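Possible adenyl cyclase-associated protein (Cryptosporidium parvum, PDB 2B0R) probably binds and sequesters monomeric actin, so helping to control actin turnover. Local coordinates at residues E114-D119 against S133-N138; R35-N40 against I96-G101. All blocks are in the same frame, centred on the assembly; numbering follows the deposited sequence.

Interaction 1. Residues E114-D119 against S133-N138; sequences EIVNCD and SLDKSN
Ile-115 and Leu-134 lie side by side in the buried face of two neighbouring coils of a right-handed parallel beta-helix, the fold of the CAP C-terminal domain. The strand axes are 8° apart. Leu-134 CD2 sits 3.7 Å from Ile-115 CB. Both residues set the first branch carbon anti to the carbonyl carbon (CG1 in Ile-115, CG in Leu-134), and the stacked side chains repeat one pose. Val-116 and Asp-135 form a similar pair on the other face, with CG1 beside OD1 at 3.7 Å. Asp-135 OD2 bonds to Ser-156 OG on the next strand. Ile-115 N bonds to Ser-133 O, and Ile-115 O receives Asp-135 N.

Both segments then turn a corner, at Asn-117 and Lys-136, each with positive phi. Ser-137 OG ties the two corners together. It accepts from Cys-118 N at 2.8 Å and donates to Asp-135 O, approaching from above the carbonyl plane. Asn-117 N is the second donor to that oxygen. Beyond the corner Asp-119 and Asn-138 point the same way, their carboxylate and amide planes 16° apart. Ser-159 OG holds Asn-138 OD1. Asn-138 ND2 reaches the syn lone pair of Asp-119 OD2 at 2.6 Å.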
loop_
_atom_site.group_PDB
_atom_site.type_symbol
_atom_site.label_atom_id
_atom_site.label_comp_id
_atom_site.label_asym_id
_atom_site.label_seq_id
_atom_site.Cartn_x
_atom_site.Cartn_y
_atom_site.Cartn_z
ATOM N N GLU A 114 -12.694 -9.126 -5.733
ATOM C CA GLU A 114 -12.265 -7.912 -5.138
ATOM C C GLU A 114 -11.993 -8.185 -3.674
ATOM O O GLU A 114 -12.888 -8.660 -2.921
ATOM C CB GLU A 114 -13.387 -6.906 -5.280
ATOM C CG GLU A 114 -12.991 -5.453 -5.208
ATOM C CD GLU A 114 -14.126 -4.550 -5.712
ATOM O OE1 GLU A 114 -14.319 -3.454 -5.128
ATOM O OE2 GLU A 114 -14.837 -4.955 -6.684
ATOM N N ILE A 115 -10.762 -7.905 -3.259
ATOM C CA ILE A 115 -10.384 -8.106 -1.859
ATOM C C ILE A 115 -10.043 -6.750 -1.225
ATOM O O ILE A 115 -9.166 -6.041 -1.691
ATOM C CB ILE A 115 -9.270 -9.210 -1.708
ATOM C CG1 ILE A 115 -9.693 -10.468 -2.492
ATOM C CG2 ILE A 115 -9.044 -9.530 -0.250
ATOM C CD1 ILE A 115 -8.817 -11.672 -2.350
ATOM N N VAL A 116 -10.782 -6.379 -0.200
ATOM C CA VAL A 116 -10.589 -5.072 0.445
ATOM C C VAL A 116 -10.472 -5.177 1.961
ATOM O O VAL A 116 -11.326 -5.800 2.631
ATOM C CB VAL A 116 -11.762 -4.100 0.167
ATOM C CG1 VAL A 116 -11.390 -2.691 0.642
ATOM C CG2 VAL A 116 -12.095 -4.081 -1.279
ATOM N N ASN A 117 -9.441 -4.537 2.506
ATOM C CA ASN A 117 -9.245 -4.485 3.960
ATOM C C ASN A 117 -9.253 -5.892 4.561
ATOM O O ASN A 117 -10.030 -6.177 5.500
ATOM C CB ASN A 117 -10.336 -3.625 4.618
ATOM C CG ASN A 117 -9.911 -3.077 5.957
ATOM O OD1 ASN A 117 -10.409 -3.500 7.010
ATOM N ND2 ASN A 117 -8.983 -2.117 5.932
ATOM N N CYS A 118 -8.422 -6.783 4.015
ATOM C CA CYS A 118 -8.358 -8.116 4.554
ATOM C C CYS A 118 -6.966 -8.454 5.049
ATOM O O CYS A 118 -5.982 -7.915 4.553
ATOM C CB CYS A 118 -8.800 -9.133 3.510
ATOM S SG CYS A 118 -10.521 -9.126 3.245
ATOM N N ASP A 119 -6.887 -9.370 6.008
ATOM C CA ASP A 119 -5.603 -9.818 6.506
ATOM C C ASP A 119 -5.587 -11.326 6.601
ATOM O O ASP A 119 -6.597 -11.943 6.940
ATOM C CB ASP A 119 -5.273 -9.168 7.861
ATOM C CG ASP A 119 -5.032 -7.672 7.744
ATOM O OD1 ASP A 119 -5.912 -6.867 8.139
ATOM O OD2 ASP A 119 -3.960 -7.303 7.215
ATOM N N SER A 133 -8.366 -8.095 -7.487
ATOM C CA SER A 133 -7.934 -6.814 -6.992
ATOM C C SER A 133 -7.749 -6.839 -5.484
ATOM O O SER A 133 -8.637 -7.281 -4.731
ATOM C CB SER A 133 -8.895 -5.704 -7.479
ATOM O OG SER A 133 -9.287 -4.889 -6.413
ATOM N N LEU A 134 -6.574 -6.390 -5.056
ATOM C CA LEU A 134 -6.218 -6.354 -3.638
ATOM C C LEU A 134 -5.945 -4.943 -3.208
ATOM O O LEU A 134 -5.069 -4.276 -3.756
ATOM C CB LEU A 134 -4.955 -7.170 -3.366
ATOM C CG LEU A 134 -4.829 -8.599 -3.855
ATOM C CD1 LEU A 134 -3.524 -9.139 -3.359
ATOM C CD2 LEU A 134 -5.967 -9.458 -3.365
ATOM N N ASP A 135 -6.667 -4.500 -2.201
ATOM C CA ASP A 135 -6.561 -3.144 -1.737
ATOM C C ASP A 135 -6.556 -3.098 -0.199
ATOM O O ASP A 135 -7.439 -3.684 0.448
ATOM C CB ASP A 135 -7.706 -2.309 -2.344
ATOM C CG ASP A 135 -7.804 -0.926 -1.728
ATOM O OD1 ASP A 135 -8.780 -0.672 -0.987
ATOM O OD2 ASP A 135 -6.889 -0.103 -1.955
ATOM N N LYS A 136 -5.553 -2.429 0.383
ATOM C CA LYS A 136 -5.385 -2.370 1.862
ATOM C C LYS A 136 -5.477 -3.746 2.521
ATOM O O LYS A 136 -6.279 -3.958 3.432
ATOM C CB LYS A 136 -6.413 -1.433 2.519
ATOM C CG LYS A 136 -6.349 0.010 2.074
ATOM C CD LYS A 136 -7.504 0.787 2.668
ATOM C CE LYS A 136 -7.595 2.164 2.062
ATOM N NZ LYS A 136 -8.985 2.445 1.565
ATOM N N SER A 137 -4.663 -4.679 2.068
ATOM C CA SER A 137 -4.759 -6.013 2.583
ATOM C C SER A 137 -3.373 -6.587 2.826
ATOM O O SER A 137 -2.411 -6.158 2.184
ATOM C CB SER A 137 -5.580 -6.891 1.609
ATOM O OG SER A 137 -6.967 -6.541 1.602
ATOM N N ASN A 138 -3.258 -7.566 3.736
ATOM C CA ASN A 138 -1.921 -8.131 4.073
ATOM C C ASN A 138 -1.862 -9.651 4.228
ATOM O O ASN A 138 -2.794 -10.270 4.758
ATOM C CB ASN A 138 -1.344 -7.439 5.315
ATOM C CG ASN A 138 -1.543 -5.924 5.280
ATOM O OD1 ASN A 138 -0.828 -5.201 4.566
ATOM N ND2 ASN A 138 -2.530 -5.442 6.028
#

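Interaction 2. Residues R35-N40 against I96-G101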
loop_
_atom_site.group_PDB
_atom_site.type_symbol
_atom_site.label_atom_id
_atom_site.label_comp_id
_atom_site.label_asym_id
_atom_site.label_seq_id
_atom_site.Cartn_x
_atom_site.Cartn_y
_atom_site.Cartn_z
ATOM N N ARG A 35 -5.454 -9.770 14.858
ATOM C CA ARG A 35 -6.510 -8.689 14.766
ATOM C C ARG A 35 -7.943 -9.238 14.658
ATOM O O ARG A 35 -8.243 -10.028 13.768
ATOM C CB ARG A 35 -6.231 -7.734 13.590
ATOM C CG ARG A 35 -7.430 -6.807 13.241
ATOM C CD ARG A 35 -7.410 -6.336 11.780
ATOM N NE ARG A 35 -8.765 -6.355 11.235
ATOM C CZ ARG A 35 -9.087 -6.142 9.959
ATOM N NH1 ARG A 35 -8.166 -5.885 9.037
ATOM N NH2 ARG A 35 -10.349 -6.185 9.613
ATOM N N GLN A 36 -8.820 -8.778 15.552
ATOM C CA GLN A 36 -10.170 -9.363 15.733
ATOM C C GLN A 36 -11.286 -8.587 15.010
ATOM O O GLN A 36 -11.484 -7.384 15.222
ATOM C CB GLN A 36 -10.513 -9.558 17.232
ATOM C CG GLN A 36 -9.436 -10.291 18.069
ATOM C CD GLN A 36 -9.054 -11.658 17.499
ATOM O OE1 GLN A 36 -9.812 -12.635 17.608
ATOM N NE2 GLN A 36 -7.870 -11.733 16.886
ATOM N N VAL A 37 -12.020 -9.294 14.162
ATOM C CA VAL A 37 -12.976 -8.642 13.289
ATOM C C VAL A 37 -14.190 -8.170 14.075
ATOM O O VAL A 37 -14.735 -8.918 14.906
ATOM C CB VAL A 37 -13.350 -9.558 12.087
ATOM C CG1 VAL A 37 -14.809 -9.416 11.689
ATOM C CG2 VAL A 37 -12.461 -9.238 10.925
ATOM N N VAL A 38 -14.582 -6.918 13.832
ATOM C CA VAL A 38 -15.818 -6.364 14.391
ATOM C C VAL A 38 -17.007 -6.922 13.580
ATOM O O VAL A 38 -17.272 -6.456 12.452
ATOM C CB VAL A 38 -15.808 -4.770 14.382
ATOM C CG1 VAL A 38 -17.208 -4.182 14.637
ATOM C CG2 VAL A 38 -14.779 -4.209 15.400
ATOM N N THR A 39 -17.712 -7.909 14.152
ATOM C CA THR A 39 -18.876 -8.544 13.489
ATOM C C THR A 39 -20.060 -7.608 13.406
ATOM O O THR A 39 -19.993 -6.459 13.883
ATOM C CB THR A 39 -19.319 -9.796 14.214
ATOM O OG1 THR A 39 -19.383 -9.524 15.621
ATOM C CG2 THR A 39 -18.329 -10.935 13.953
ATOM N N ASN A 40 -21.154 -8.089 12.818
ATOM C CA ASN A 40 -22.301 -7.214 12.515
ATOM C C ASN A 40 -23.694 -7.833 12.683
ATOM O O ASN A 40 -24.712 -7.161 12.443
ATOM C CB ASN A 40 -22.171 -6.648 11.090
ATOM C CG ASN A 40 -21.717 -5.201 11.073
ATOM O OD1 ASN A 40 -20.593 -4.874 11.487
ATOM N ND2 ASN A 40 -22.590 -4.321 10.580
ATOM N N ILE A 96 -14.883 -9.466 -1.353
ATOM C CA ILE A 96 -14.493 -9.934 -0.007
ATOM C C ILE A 96 -13.950 -8.783 0.811
ATOM O O ILE A 96 -12.939 -8.177 0.458
ATOM C CB ILE A 96 -13.436 -11.033 -0.056
ATOM C CG1 ILE A 96 -13.950 -12.262 -0.823
ATOM C CG2 ILE A 96 -13.038 -11.437 1.333
ATOM C CD1 ILE A 96 -12.819 -13.167 -1.343
ATOM N N GLU A 97 -14.634 -8.459 1.904
ATOM C CA GLU A 97 -14.207 -7.346 2.756
ATOM C C GLU A 97 -14.087 -7.692 4.232
ATOM O O GLU A 97 -14.929 -8.429 4.800
ATOM C CB GLU A 97 -15.116 -6.140 2.618
ATOM C CG GLU A 97 -14.493 -4.953 3.323
ATOM C CD GLU A 97 -15.341 -3.720 3.346
ATOM O OE1 GLU A 97 -16.502 -3.745 2.864
ATOM O OE2 GLU A 97 -14.826 -2.703 3.867
ATOM N N ASN A 98 -13.025 -7.153 4.843
ATOM C CA ASN A 98 -12.847 -7.205 6.277
ATOM C C ASN A 98 -12.859 -8.652 6.772
ATOM O O ASN A 98 -13.681 -9.037 7.601
ATOM C CB ASN A 98 -13.941 -6.358 6.964
ATOM C CG ASN A 98 -13.688 -6.172 8.448
ATOM O OD1 ASN A 98 -12.579 -6.402 8.926
ATOM N ND2 ASN A 98 -14.727 -5.774 9.191
ATOM N N CYS A 99 -11.969 -9.465 6.238
ATOM C CA CYS A 99 -11.914 -10.838 6.653
ATOM C C CYS A 99 -10.510 -11.145 7.129
ATOM O O CYS A 99 -9.536 -10.561 6.618
ATOM C CB CYS A 99 -12.360 -11.759 5.514
ATOM S SG CYS A 99 -14.126 -11.614 5.155
ATOM N N VAL A 100 -10.387 -12.023 8.128
ATOM C CA VAL A 100 -9.097 -12.231 8.748
ATOM C C VAL A 100 -8.794 -13.693 8.982
ATOM O O VAL A 100 -9.572 -14.409 9.576
ATOM C CB VAL A 100 -8.946 -11.408 10.055
ATOM C CG1 VAL A 100 -7.517 -11.549 10.628
ATOM C CG2 VAL A 100 -9.223 -9.916 9.789
ATOM N N GLY A 101 -7.639 -14.128 8.506
ATOM C CA GLY A 101 -7.264 -15.531 8.577
ATOM C C GLY A 101 -8.382 -16.387 8.041
ATOM O O GLY A 101 -8.864 -17.289 8.737
#
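The Arg-35 guanidinium has Val-100 over one face and the amide of Asn-98 at its edge, where the N-terminal segment, the first modelled part of the chain, lies against a corner of the right-handed parallel beta-helix. Val-100 CG2 stands 3.7 Å above the guanidinium plane, over its centre, and the two side chains meet at about a right angle. Asn-98 CG lies in the guanidinium plane, and the amide is turned 28° from it. The separation of Arg-35 NH2 from Asn-98 OD1 is too short to be trusted, and the bonding there is doubtful. Asn-98 has positive phi, and the chain turns the corner there.

The arginine chain starts with CG anti to the backbone N (chi1 167°) and bends at chi3. It carries the guanidinium over Val-100 and on to Asp-119, whose OD1 forms a salt bridge with NH1.

Val-37 adds an apolar contact. Its CG2 meets Val-100 CG2 at 3.5 Å, the two side chains sliding past each other in opposite directions. The same methyl lies 3.5 Å from Asn-98 OD1. Gln-81, on strand 74-81, grips the segment by its backbone: NE2 bonds to Arg-35 O and OE1 to Val-37 N. The other methyl of Val-100, CG1, packs 3.6 Å from Arg-35 O.

In the fold
Interaction 1 is partly buried and joins two consecutive coils of the beta-helix. Interaction 2 is a surface contact, in which a segment without regular structure lies against a corner of the coil before them. Strands 93-100 and 112-116 are neighbours in one sheet, and Glu-114 O probably accepts a hydrogen bond from Ile-96 N. The chemistry differs accordingly. Interaction 1 combines regular backbone bonds with stacked side chains and buries 500 Å². Interaction 2 buries half as much, chiefly through side chains. Asp-119 links them: OD2 serves the coil-to-coil contact and OD1 the salt bridge to the N-terminal segment.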